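Local structure of glucose-resistance amylase regulator (Weissella paramesenteroides ATCC 33313, 4RK6) at the interface of chains A and B. The protein binds glucose through its sugar-binding core and, as a LacI-family regulator of the CcpA type, probably represses transcription by binding operator DNA. Coordinates in Å, arbitrary orientation; residue numbers count along the deposited sequence, not the author numbering. Chains: chain A/B, Glucose-resistance amylase regulator.

The interface of chains A and B. Residues chain A 199, 202, 228-229, 232; chain B 172, 199, 202, 229, 232.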
# COMPACT_ATOMS: atom_id res chain seq x y z
N MSE A 199 -8.57 5.20 -4.07
CA MSE A 199 -7.61 6.22 -4.55
C MSE A 199 -8.25 7.08 -5.61
O MSE A 199 -7.94 8.25 -5.71
CB MSE A 199 -6.32 5.57 -5.06
CG MSE A 199 -5.34 5.35 -3.93
SE MSE A 199 -4.67 7.12 -3.39
CE MSE A 199 -3.21 6.30 -2.36
N GLN A 202 -9.90 9.70 -3.68
CA GLN A 202 -8.93 10.67 -3.19
C GLN A 202 -8.53 11.67 -4.31
O GLN A 202 -8.32 12.87 -4.05
CB GLN A 202 -7.73 9.95 -2.63
CG GLN A 202 -6.64 10.85 -2.11
CD GLN A 202 -7.05 11.56 -0.84
OE1 GLN A 202 -6.95 10.97 0.26
NE2 GLN A 202 -7.50 12.80 -0.96
N GLN A 228 -7.78 2.04 4.08
CA GLN A 228 -7.34 3.16 4.91
C GLN A 228 -7.45 4.55 4.27
O GLN A 228 -7.74 5.51 4.96
CB GLN A 228 -5.89 2.95 5.36
CG GLN A 228 -5.36 4.04 6.28
CD GLN A 228 -3.90 3.87 6.63
OE1 GLN A 228 -3.09 3.45 5.80
NE2 GLN A 228 -3.55 4.22 7.86
N GLN A 229 -7.24 4.66 2.97
CA GLN A 229 -7.37 5.98 2.31
C GLN A 229 -8.71 6.66 2.58
O GLN A 229 -8.78 7.90 2.67
CB GLN A 229 -7.09 5.88 0.82
CG GLN A 229 -6.61 7.16 0.20
CD GLN A 229 -5.19 7.52 0.65
OE1 GLN A 229 -4.34 6.64 0.85
NE2 GLN A 229 -4.93 8.79 0.80
N ILE A 232 -8.34 8.49 5.93
CA ILE A 232 -7.35 9.58 6.00
C ILE A 232 -7.70 10.73 5.05
O ILE A 232 -7.20 11.83 5.21
CB ILE A 232 -5.88 9.11 5.85
CG1 ILE A 232 -5.55 8.69 4.44
CG2 ILE A 232 -5.57 7.97 6.80
CD1 ILE A 232 -4.14 8.15 4.30
N TYR B 172 0.21 6.30 10.88
CA TYR B 172 -0.68 7.42 10.89
C TYR B 172 -1.13 7.79 12.30
O TYR B 172 -1.13 8.95 12.68
CB TYR B 172 -1.91 7.09 10.04
CG TYR B 172 -2.99 8.13 10.04
CD1 TYR B 172 -2.99 9.18 9.12
CD2 TYR B 172 -4.07 8.04 10.93
CE1 TYR B 172 -4.02 10.12 9.11
CE2 TYR B 172 -5.09 8.97 10.92
CZ TYR B 172 -5.05 10.02 10.02
OH TYR B 172 -6.08 10.91 10.01
N MSE B 199 3.22 8.44 6.40
CA MSE B 199 1.91 8.34 7.06
C MSE B 199 1.89 9.09 8.38
O MSE B 199 0.83 9.60 8.78
CB MSE B 199 1.49 6.88 7.27
CG MSE B 199 0.92 6.25 6.02
SE MSE B 199 -0.80 7.15 5.60
CE MSE B 199 -1.15 5.98 4.05
N GLN B 202 1.01 12.54 7.43
CA GLN B 202 -0.40 12.68 7.14
C GLN B 202 -1.25 12.72 8.42
O GLN B 202 -2.22 13.49 8.49
CB GLN B 202 -0.90 11.58 6.20
CG GLN B 202 -2.31 11.85 5.69
CD GLN B 202 -2.39 13.15 4.89
OE1 GLN B 202 -1.64 13.32 3.94
NE2 GLN B 202 -3.27 14.05 5.26
N GLN B 229 1.91 9.27 -0.78
CA GLN B 229 1.11 10.05 0.16
C GLN B 229 1.61 11.48 0.34
O GLN B 229 0.80 12.36 0.64
CB GLN B 229 0.99 9.33 1.51
CG GLN B 229 0.01 10.00 2.48
CD GLN B 229 -1.44 10.03 2.01
OE1 GLN B 229 -1.91 9.07 1.44
NE2 GLN B 229 -2.14 11.13 2.27
N ILE B 232 -0.18 13.42 -2.33
CA ILE B 232 -1.63 13.43 -2.14
C ILE B 232 -2.06 14.32 -0.97
O ILE B 232 -3.17 14.83 -0.94
CB ILE B 232 -2.10 11.98 -1.91
CG1 ILE B 232 -1.90 11.19 -3.20
CG2 ILE B 232 -3.54 11.93 -1.41
CD1 ILE B 232 -1.98 9.69 -2.95
O HOH W 1 -0.57 3.90 9.11
O HOH W 2 -4.91 12.07 2.05
O HOH W 3 -1.54 6.87 0.51
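A:Gln229 and B:Gln229 meet tip to tip near the two-fold axis, their amide planes 20° apart. NE2 of A:Gln229 donates to OE1 of B:Gln229 over 3.1 Å, in the carbonyl plane and on a lone pair. Glutamine suits an axial place because its amide can both give and accept, so identical side chains can pair. Each is steadied from its own chain: NE2 of A:Gln229 also donates to OE1 of A:Gln202 (3.0 Å, 174° at H), whereas NE2 of B:Gln229 reaches OE1 of B:Gln202 from above the carbonyl plane. Water 2 links OE1 of A:Gln202 to NE2 of B:Gln229.

Tight apolar packing flanks this polar centre. CG2 of A:Ile232 lies over one face of the B:Tyr172 ring, 3.5 Å from CE1 and offset toward the rim. With CG1 between backbone N and carbonyl carbon (chi1 72°), the branched side chain sends CD1 the other way, to CE of B:Met199 at 3.7 Å. Methionine, long and unbranched, moulds to this methyl; selenium replaces its sulfur here. B:Ile232 is turned differently, CG1 anti to the carbonyl carbon, yet still puts CD1 on CE of A:Met199 (3.7 Å), while CG2 packs on CG of A:Gln202 (3.4 Å).

At the looser rim, water 1 joins NE2 of the extended A:Gln228 to N of B:Tyr172.

Helix 229-232 sets A:Ile232 and B:Ile232 against the partner's helix 198-210 and pairs A:Gln229 with B:Gln229, in the C-terminal lobes of a probable LacI-family dimer.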